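Local coordinates for protein GH18 chiitnase (Pseudoalteromonas aurantia, PDB 6K7Z) that probably hydrolyses chitin internally along its chain, as an endo-acting chitinase of glycoside hydrolase family 18, at residues A168-V171 / E172-E175; F133-S136 / L137-L141; I74-G78 / G79-S83; N213-P216 / E217-I220. All coordinates share one frame; numbering follows the deposited sequence.

Contact 1: residues A168-V171 / E172-E175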
loop_
_atom_site.group_PDB
_atom_site.type_symbol
_atom_site.label_atom_id
_atom_site.label_comp_id
_atom_site.label_asym_id
_atom_site.label_seq_id
_atom_site.Cartn_x
_atom_site.Cartn_y
_atom_site.Cartn_z
ATOM N N ALA A 168 -6.991 -16.279 -2.231
ATOM C CA ALA A 168 -7.503 -15.112 -2.942
ATOM C C ALA A 168 -8.491 -14.292 -2.119
ATOM O O ALA A 168 -9.577 -13.944 -2.596
ATOM C CB ALA A 168 -8.160 -15.543 -4.250
ATOM N N GLY A 169 -8.104 -13.947 -0.896
ATOM C CA GLY A 169 -8.988 -13.189 -0.031
ATOM C C GLY A 169 -9.430 -11.859 -0.608
ATOM O O GLY A 169 -10.552 -11.416 -0.358
ATOM N N TYR A 170 -8.569 -11.199 -1.392
ATOM C CA TYR A 170 -8.931 -9.878 -1.893
ATOM C C TYR A 170 -9.916 -9.919 -3.049
ATOM O O TYR A 170 -10.510 -8.883 -3.363
ATOM C CB TYR A 170 -7.682 -9.096 -2.310
ATOM C CG TYR A 170 -7.194 -8.210 -1.209
ATOM C CD1 TYR A 170 -6.446 -8.724 -0.164
ATOM C CD2 TYR A 170 -7.515 -6.858 -1.188
ATOM C CE1 TYR A 170 -5.992 -7.907 0.853
ATOM C CE2 TYR A 170 -7.077 -6.025 -0.149
ATOM C CZ TYR A 170 -6.319 -6.566 0.859
ATOM O OH TYR A 170 -5.875 -5.785 1.894
ATOM N N VAL A 171 -10.095 -11.071 -3.700
ATOM C CA VAL A 171 -11.206 -11.209 -4.641
ATOM C C VAL A 171 -12.519 -10.941 -3.920
ATOM O O VAL A 171 -13.340 -10.129 -4.360
ATOM C CB VAL A 171 -11.201 -12.604 -5.292
ATOM C CG1 VAL A 171 -12.483 -12.829 -6.094
ATOM C CG2 VAL A 171 -9.992 -12.759 -6.199
ATOM N N GLU A 172 -12.719 -11.607 -2.783
ATOM C CA GLU A 172 -13.897 -11.338 -1.969
ATOM C C GLU A 172 -13.931 -9.884 -1.529
ATOM O O GLU A 172 -14.984 -9.239 -1.572
ATOM C CB GLU A 172 -13.923 -12.267 -0.755
ATOM C CG GLU A 172 -15.164 -12.110 0.122
ATOM C CD GLU A 172 -15.193 -13.068 1.319
ATOM O OE1 GLU A 172 -14.553 -14.142 1.261
ATOM O OE2 GLU A 172 -15.868 -12.738 2.323
ATOM N N VAL A 173 -12.784 -9.340 -1.116
ATOM C CA VAL A 173 -12.754 -7.953 -0.661
ATOM C C VAL A 173 -13.253 -7.014 -1.757
ATOM O O VAL A 173 -14.177 -6.218 -1.539
ATOM C CB VAL A 173 -11.341 -7.568 -0.184
ATOM C CG1 VAL A 173 -11.270 -6.078 0.104
ATOM C CG2 VAL A 173 -10.968 -8.359 1.069
ATOM N N VAL A 174 -12.657 -7.084 -2.953
ATOM C CA VAL A 174 -13.038 -6.100 -3.966
ATOM C C VAL A 174 -14.470 -6.332 -4.427
ATOM O O VAL A 174 -15.177 -5.379 -4.774
ATOM C CB VAL A 174 -12.063 -6.083 -5.163
ATOM C CG1 VAL A 174 -10.655 -5.694 -4.718
ATOM C CG2 VAL A 174 -12.060 -7.421 -5.907
ATOM N N GLU A 175 -14.934 -7.581 -4.408
ATOM C CA GLU A 175 -16.313 -7.850 -4.798
ATOM C C GLU A 175 -17.316 -7.196 -3.861
ATOM O O GLU A 175 -18.376 -6.755 -4.312
ATOM C CB GLU A 175 -16.542 -9.352 -4.853
ATOM C CG GLU A 175 -16.027 -9.941 -6.155
ATOM C CD GLU A 175 -15.948 -11.441 -6.131
ATOM O OE1 GLU A 175 -16.065 -12.046 -5.043
ATOM O OE2 GLU A 175 -15.756 -12.012 -7.213
#
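V173, V174 and E175 give their backbone N-H groups to the carbonyls of G169, Y170 and V171, each four residues back. These bonds form the first turns of helix 169-177. V174 N to Y170 O is the shortest at 2.8 Å and is nearly straight (170°). E175 N reaches V171 O at 3.0 Å, and V173 N reaches G169 O at 3.1 Å. V171 N closes a shorter loop onto A168 O.

The side chains of Y170 and V173 project from the same flank of the helix. V173 CG2 sits over one face of the Y170 ring, while the ring atom CD2 meets V173 CB at 4.0 Å. The ring packs on L134 of helix 130-144. Its hydroxyl is hydrogen-bonded to H154 ND1, and the H154 ring stands steeply to it. V171 and E175 form a second pair one step round the helix. E175 CG lies beside its backbone N (chi1 -81°), and the chain beyond is extended. This lays the carboxylate alongside V171, with E175 OE2 3.6 Å from V171 CG1. E175 OE1 lies 3.4 Å from V171 O, but both are acceptors and share no proton. An alanine in place of E175 would probably leave V171 CG1 without this flank and P212 without the side chain that touches it.

The two faces therefore differ in chemistry. The Y170 and V173 side is apolar, with the hydroxyl of buried Y170 satisfied by H154. The E172 and E175 side carries acids at partly exposed positions, and the negative charge of E172 near the helix start probably suits the helix dipole.

Contact 2: residues F133-S136 / L137-L141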
loop_
_atom_site.group_PDB
_atom_site.type_symbol
_atom_site.label_atom_id
_atom_site.label_comp_id
_atom_site.label_asym_id
_atom_site.label_seq_id
_atom_site.Cartn_x
_atom_site.Cartn_y
_atom_site.Cartn_z
ATOM N N PHE A 133 -12.787 -9.361 7.712
ATOM C CA PHE A 133 -12.094 -8.323 8.468
ATOM C C PHE A 133 -11.792 -7.123 7.581
ATOM O O PHE A 133 -12.098 -5.977 7.933
ATOM C CB PHE A 133 -10.806 -8.884 9.066
ATOM C CG PHE A 133 -9.886 -7.825 9.613
ATOM C CD1 PHE A 133 -10.256 -7.063 10.712
ATOM C CD2 PHE A 133 -8.643 -7.598 9.036
ATOM C CE1 PHE A 133 -9.410 -6.094 11.220
ATOM C CE2 PHE A 133 -7.785 -6.626 9.532
ATOM C CZ PHE A 133 -8.167 -5.867 10.629
ATOM N N LEU A 134 -11.196 -7.374 6.416
ATOM C CA LEU A 134 -10.864 -6.280 5.516
ATOM C C LEU A 134 -12.116 -5.597 4.987
ATOM O O LEU A 134 -12.142 -4.375 4.824
ATOM C CB LEU A 134 -10.007 -6.811 4.381
ATOM C CG LEU A 134 -8.652 -7.293 4.878
ATOM C CD1 LEU A 134 -7.961 -8.032 3.748
ATOM C CD2 LEU A 134 -7.808 -6.116 5.333
ATOM N N ILE A 135 -13.166 -6.368 4.716
ATOM C CA ILE A 135 -14.427 -5.774 4.276
ATOM C C ILE A 135 -14.992 -4.856 5.355
ATOM O O ILE A 135 -15.331 -3.698 5.090
ATOM C CB ILE A 135 -15.424 -6.879 3.894
ATOM C CG1 ILE A 135 -14.988 -7.512 2.574
ATOM C CG2 ILE A 135 -16.865 -6.345 3.843
ATOM C CD1 ILE A 135 -15.664 -8.829 2.280
ATOM N N SER A 136 -15.100 -5.358 6.581
ATOM C CA SER A 136 -15.650 -4.543 7.668
ATOM C C SER A 136 -14.757 -3.351 7.987
ATOM O O SER A 136 -15.249 -2.235 8.191
ATOM C CB SER A 136 -15.859 -5.401 8.917
ATOM O OG SER A 136 -16.287 -4.583 10.003
ATOM N N LEU A 137 -13.441 -3.569 8.069
ATOM C CA LEU A 137 -12.541 -2.453 8.337
ATOM C C LEU A 137 -12.662 -1.375 7.263
ATOM O O LEU A 137 -12.722 -0.181 7.579
ATOM C CB LEU A 137 -11.097 -2.942 8.442
ATOM C CG LEU A 137 -10.073 -1.829 8.674
ATOM C CD1 LEU A 137 -10.339 -1.107 9.991
ATOM C CD2 LEU A 137 -8.635 -2.372 8.614
ATOM N N THR A 138 -12.729 -1.775 5.989
ATOM C CA THR A 138 -12.862 -0.777 4.933
ATOM C C THR A 138 -14.151 0.021 5.086
ATOM O O THR A 138 -14.136 1.252 4.995
ATOM C CB THR A 138 -12.791 -1.440 3.556
ATOM O OG1 THR A 138 -11.489 -2.010 3.364
ATOM C CG2 THR A 138 -13.042 -0.419 2.458
ATOM N N GLN A 139 -15.267 -0.658 5.373
ATOM C CA GLN A 139 -16.541 0.036 5.503
ATOM C C GLN A 139 -16.508 1.026 6.660
ATOM O O GLN A 139 -16.941 2.176 6.524
ATOM C CB GLN A 139 -17.668 -0.978 5.693
ATOM C CG GLN A 139 -18.050 -1.728 4.425
ATOM C CD GLN A 139 -19.019 -2.870 4.683
ATOM O OE1 GLN A 139 -19.097 -3.395 5.793
ATOM N NE2 GLN A 139 -19.754 -3.268 3.649
ATOM N N GLU A 140 -15.994 0.593 7.811
ATOM C CA GLU A 140 -15.982 1.459 8.983
ATOM C C GLU A 140 -15.026 2.625 8.797
ATOM O O GLU A 140 -15.292 3.740 9.260
ATOM C CB GLU A 140 -15.605 0.650 10.221
ATOM C CG GLU A 140 -16.558 -0.480 10.524
ATOM C CD GLU A 140 -17.870 0.019 11.087
ATOM O OE1 GLU A 140 -17.998 1.249 11.317
ATOM O OE2 GLU A 140 -18.758 -0.819 11.319
ATOM N N LEU A 141 -13.904 2.383 8.126
ATOM C CA LEU A 141 -12.952 3.456 7.874
ATOM C C LEU A 141 -13.529 4.473 6.898
ATOM O O LEU A 141 -13.398 5.688 7.105
ATOM C CB LEU A 141 -11.654 2.849 7.346
ATOM C CG LEU A 141 -10.284 3.475 7.586
ATOM C CD1 LEU A 141 -10.113 3.947 9.009
ATOM C CD2 LEU A 141 -9.227 2.429 7.244
#
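L134 O accepts two hydrogen bonds from T138. T138 N and T138 OG1 each lie 2.9 Å from L134 O. The two donors arrive from opposite faces of the carbonyl plane. T138 OG1 can do this because it lies anti to its own carbonyl carbon (chi1 -65°), which turns it back along the helix. The same hydroxyl is bonded to H154 NE2, so it probably accepts there. A valine at T138 would probably leave H154 NE2 without this partner and L134 O with the backbone donor alone.

F133 and L137 run side by side. F133 CZ meets L137 CD2 at 4.1 Å, obliquely to the ring. L137 N is bonded to F133 O at 2.8 Å. I135 CG2 rests 4.2 Å from Q139 CD, and E140 CG passes 3.2 Å from S136 O. The polar ends of the last pair go elsewhere: S136 OG to T93, and E140 OE1 to K143 and R144 in salt bridges.

L134, L137 and L141 face I114 of strand 111-115, while Q139 is exposed. This is an amphipathic helix of a TIM barrel, the link in a beta-alpha-beta unit between strands 111-115 and 151-154.

Contact 3: residues I74-G78 / G79-S83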
loop_
_atom_site.group_PDB
_atom_site.type_symbol
_atom_site.label_atom_id
_atom_site.label_comp_id
_atom_site.label_asym_id
_atom_site.label_seq_id
_atom_site.Cartn_x
_atom_site.Cartn_y
_atom_site.Cartn_z
ATOM N N ILE A 74 -0.959 7.300 6.166
ATOM C CA ILE A 74 -0.315 6.418 7.125
ATOM C C ILE A 74 -0.593 4.988 6.684
ATOM O O ILE A 74 -1.732 4.637 6.346
ATOM C CB ILE A 74 -0.797 6.693 8.566
ATOM C CG1 ILE A 74 -0.011 5.842 9.566
ATOM C CG2 ILE A 74 -2.321 6.496 8.733
ATOM C CD1 ILE A 74 1.470 6.208 9.644
ATOM N N SER A 75 0.458 4.176 6.602
ATOM C CA SER A 75 0.293 2.776 6.253
ATOM C C SER A 75 0.145 1.974 7.538
ATOM O O SER A 75 1.035 1.991 8.399
ATOM C CB SER A 75 1.465 2.257 5.427
ATOM O OG SER A 75 1.185 0.951 4.967
ATOM N N PHE A 76 -0.975 1.266 7.649
ATOM C CA PHE A 76 -1.283 0.441 8.803
ATOM C C PHE A 76 -0.986 -1.013 8.476
ATOM O O PHE A 76 -1.472 -1.542 7.467
ATOM C CB PHE A 76 -2.748 0.584 9.195
ATOM C CG PHE A 76 -3.172 -0.390 10.248
ATOM C CD1 PHE A 76 -2.673 -0.281 11.537
ATOM C CD2 PHE A 76 -4.044 -1.420 9.943
ATOM C CE1 PHE A 76 -3.055 -1.188 12.510
ATOM C CE2 PHE A 76 -4.440 -2.329 10.914
ATOM C CZ PHE A 76 -3.942 -2.213 12.199
ATOM N N GLY A 77 -0.199 -1.658 9.330
ATOM C CA GLY A 77 0.103 -3.058 9.113
ATOM C C GLY A 77 1.572 -3.302 8.835
ATOM O O GLY A 77 2.424 -3.031 9.686
ATOM N N GLY A 78 1.891 -3.810 7.652
ATOM C CA GLY A 78 3.253 -4.184 7.348
ATOM C C GLY A 78 3.505 -5.654 7.625
ATOM O O GLY A 78 2.705 -6.358 8.251
ATOM N N GLY A 79 4.618 -6.126 7.121
ATOM C CA GLY A 79 4.946 -7.519 7.204
ATOM C C GLY A 79 5.224 -8.140 8.555
ATOM O O GLY A 79 5.174 -9.320 8.692
ATOM N N THR A 80 5.545 -7.323 9.524
ATOM C CA THR A 80 5.898 -7.850 10.838
ATOM C C THR A 80 4.726 -7.897 11.815
ATOM O O THR A 80 4.917 -8.316 12.959
ATOM C CB THR A 80 7.044 -7.031 11.452
ATOM O OG1 THR A 80 6.549 -5.771 11.925
ATOM C CG2 THR A 80 8.142 -6.795 10.427
ATOM N N MET A 81 3.523 -7.510 11.403
ATOM C CA MET A 81 2.386 -7.535 12.313
ATOM C C MET A 81 1.827 -8.950 12.420
ATOM O O MET A 81 1.634 -9.640 11.410
ATOM C CB MET A 81 1.306 -6.561 11.851
ATOM C CG MET A 81 0.183 -6.437 12.838
ATOM S SD MET A 81 -0.781 -4.960 12.556
ATOM C CE MET A 81 -2.331 -5.496 13.263
ATOM N N GLY A 82 1.582 -9.390 13.651
ATOM C CA GLY A 82 1.220 -10.777 13.874
ATOM C C GLY A 82 -0.239 -11.065 13.582
ATOM O O GLY A 82 -1.122 -10.234 13.790
ATOM N N SER A 83 -0.484 -12.286 13.097
ATOM C CA SER A 83 -1.846 -12.745 12.863
ATOM C C SER A 83 -2.674 -12.693 14.138
ATOM O O SER A 83 -3.880 -12.413 14.093
ATOM C CB SER A 83 -1.809 -14.166 12.292
ATOM O OG SER A 83 -3.098 -14.613 11.932
HETATM O O HOH W 1 4.730 -3.847 10.770
#
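G78 and M81 close a type I beta turn at the end of the strand that carries I74 to F76, held by a weak bond from M81 N to G78 O at 3.5 Å. G77 and G78 both have positive phi (115° and 94°). A side chain on either would jam against the carbonyl O of the residue before it.

With CG anti to the backbone N (chi1 -174°) and the rest stretched out, M81 reaches back to the strand end. M81 SD passes 4.0 Å from G77 CA, and M81 CE ends 3.8 Å from F76 CZ. The sulfur of M81 lies 4.8 Å from the centroid of the F76 ring and oblique to it, a Met-aromatic contact. A water donates to G77 O at 2.7 Å and bonds T80 OG1 at 2.9 Å.

The S75-G78 sequence matches the SxGG motif of family 18, and S75 OG is bonded to D113 of the neighbouring strand 111-115. F76 packs outward on L96 and L100 of helix 93-106. M81 touches S32 and S33 of strand 25-33 and Y86 and L89 of helix 83-89, whose N-cap is G82. The turn thus carries the chain from the barrel strand straight into that helix.

Contact 4: residues N213-P216 / E217-I220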
loop_
_atom_site.group_PDB
_atom_site.type_symbol
_atom_site.label_atom_id
_atom_site.label_comp_id
_atom_site.label_asym_id
_atom_site.label_seq_id
_atom_site.Cartn_x
_atom_site.Cartn_y
_atom_site.Cartn_z
ATOM N N ASN A 213 -15.664 -4.269 -9.603
ATOM C CA ASN A 213 -15.411 -2.954 -9.017
ATOM C C ASN A 213 -13.998 -2.452 -9.277
ATOM O O ASN A 213 -13.694 -1.315 -8.920
ATOM C CB ASN A 213 -15.675 -2.915 -7.505
ATOM C CG ASN A 213 -17.107 -3.247 -7.175
ATOM O OD1 ASN A 213 -18.028 -2.692 -7.772
ATOM N ND2 ASN A 213 -17.306 -4.198 -6.270
ATOM N N MET A 214 -13.142 -3.240 -9.908
ATOM C CA MET A 214 -11.790 -2.786 -10.185
ATOM C C MET A 214 -11.696 -2.190 -11.587
ATOM O O MET A 214 -12.631 -2.264 -12.394
ATOM C CB MET A 214 -10.801 -3.934 -10.008
ATOM C CG MET A 214 -10.609 -4.335 -8.548
ATOM S SD MET A 214 -9.777 -3.048 -7.580
ATOM C CE MET A 214 -11.151 -2.358 -6.653
ATOM N N SER A 215 -10.550 -1.580 -11.861
ATOM C CA SER A 215 -10.254 -0.962 -13.147
ATOM C C SER A 215 -8.762 -0.673 -13.196
ATOM O O SER A 215 -8.083 -0.775 -12.164
ATOM C CB SER A 215 -11.057 0.325 -13.311
ATOM O OG SER A 215 -10.608 1.287 -12.379
ATOM N N PRO A 216 -8.214 -0.282 -14.346
ATOM C CA PRO A 216 -6.811 0.171 -14.356
ATOM C C PRO A 216 -6.530 1.238 -13.322
ATOM O O PRO A 216 -5.522 1.154 -12.602
ATOM C CB PRO A 216 -6.638 0.704 -15.782
ATOM C CG PRO A 216 -7.599 -0.111 -16.582
ATOM C CD PRO A 216 -8.794 -0.300 -15.701
ATOM N N GLU A 217 -7.422 2.230 -13.204
ATOM C CA GLU A 217 -7.190 3.337 -12.287
ATOM C C GLU A 217 -6.989 2.846 -10.863
ATOM O O GLU A 217 -6.230 3.452 -10.100
ATOM C CB GLU A 217 -8.361 4.316 -12.362
ATOM C CG GLU A 217 -8.287 5.501 -11.404
ATOM C CD GLU A 217 -7.412 6.636 -11.915
ATOM O OE1 GLU A 217 -7.481 7.726 -11.316
ATOM O OE2 GLU A 217 -6.659 6.451 -12.904
ATOM N N LYS A 218 -7.639 1.741 -10.491
ATOM C CA LYS A 218 -7.621 1.259 -9.118
ATOM C C LYS A 218 -6.560 0.197 -8.855
ATOM O O LYS A 218 -6.519 -0.354 -7.753
ATOM C CB LYS A 218 -9.004 0.722 -8.739
ATOM C CG LYS A 218 -10.026 1.852 -8.556
ATOM C CD LYS A 218 -11.089 1.523 -7.525
ATOM C CE LYS A 218 -12.008 2.711 -7.317
ATOM N NZ LYS A 218 -13.137 2.379 -6.385
ATOM N N VAL A 219 -5.698 -0.107 -9.818
ATOM C CA VAL A 219 -4.666 -1.119 -9.621
ATOM C C VAL A 219 -3.317 -0.492 -9.942
ATOM O O VAL A 219 -3.085 -0.049 -11.074
ATOM C CB VAL A 219 -4.913 -2.374 -10.470
ATOM C CG1 VAL A 219 -3.897 -3.458 -10.096
ATOM C CG2 VAL A 219 -6.360 -2.883 -10.279
ATOM N N ILE A 220 -2.440 -0.448 -8.939
ATOM C CA ILE A 220 -1.096 0.122 -9.051
ATOM C C ILE A 220 -0.099 -1.027 -8.988
ATOM O O ILE A 220 -0.186 -1.879 -8.096
ATOM C CB ILE A 220 -0.812 1.130 -7.919
ATOM C CG1 ILE A 220 -1.969 2.116 -7.743
ATOM C CG2 ILE A 220 0.508 1.847 -8.138
ATOM C CD1 ILE A 220 -2.197 3.027 -8.917
HETATM O O HOH W 2 -14.897 0.798 -7.879
#
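S215 and P216 take the backbone hydrogen bonds of the contact. K218 N reaches S215 O at 3.1 Å with a bent geometry (138°). V219 N reaches P216 O, also at 3.1 Å, and is much straighter (168°). In both, the donor stands above the carbonyl plane. The bonds span three residues and overlap, so the chain makes two successive tight turns before entering strand 219-224.

The apolar contacts centre on M214. The M214 chain folds back at its second torsion (chi2 -68°), which swings its end toward K218. The two side chains cross at about a right angle, with M214 CE 4.0 Å from K218 CD. M214 SD lies 4.4 Å from V219 CG2. Two carbon-to-oxygen van der Waals approaches follow: V219 CG2 is 3.3 Å from S215 O, and K218 CG is 3.9 Å from S215 OG.

Most of the polar contacts collect at K218 NZ. A water accepts from K218 NZ at 2.8 Å and donates to N213 O at 2.6 Å, tying the amine to the start of the segment. I181 O and G178 O also bind NZ. Two carbonyl oxygens and a water thus accept from this cation, which would probably stabilise its charge. Bonds to other parts of the fold run from N213 ND2 to V174 O of helix 169-177, and from E217 to K3 in a salt bridge.

K218 and I220 pair through their backbones with L184 of strand 183-187. The segment is a helix-to-strand connection of the TIM barrel, running from helix 198-209 into the parallel strand 219-224.

Along the chain the order is contact 3, contact 2, contact 1, contact 4, all within one family 18 range. Contacts 3 and 4 reach the same barrel sheet from opposite sides of the chain's centre, with centres about 23 Å apart. Contacts 1 and 2 lie on adjacent outer helices, 169-177 and 130-144, with centres about 12 Å apart. They meet where Y170 CE1 comes 3.5 Å from L134 CD1. H154 bonds to both, through Y170 and T138. Contacts 1 and 4, about 13 Å apart between centres, also pack where V174 CG1 lies 3.9 Å from M214 CE. Contacts 2 and 3 do not touch. Contacts 1 and 2 belong to the outer helices and contacts 3 and 4 to strand ends, so between them they tie helix shell to strands in the TIM barrel.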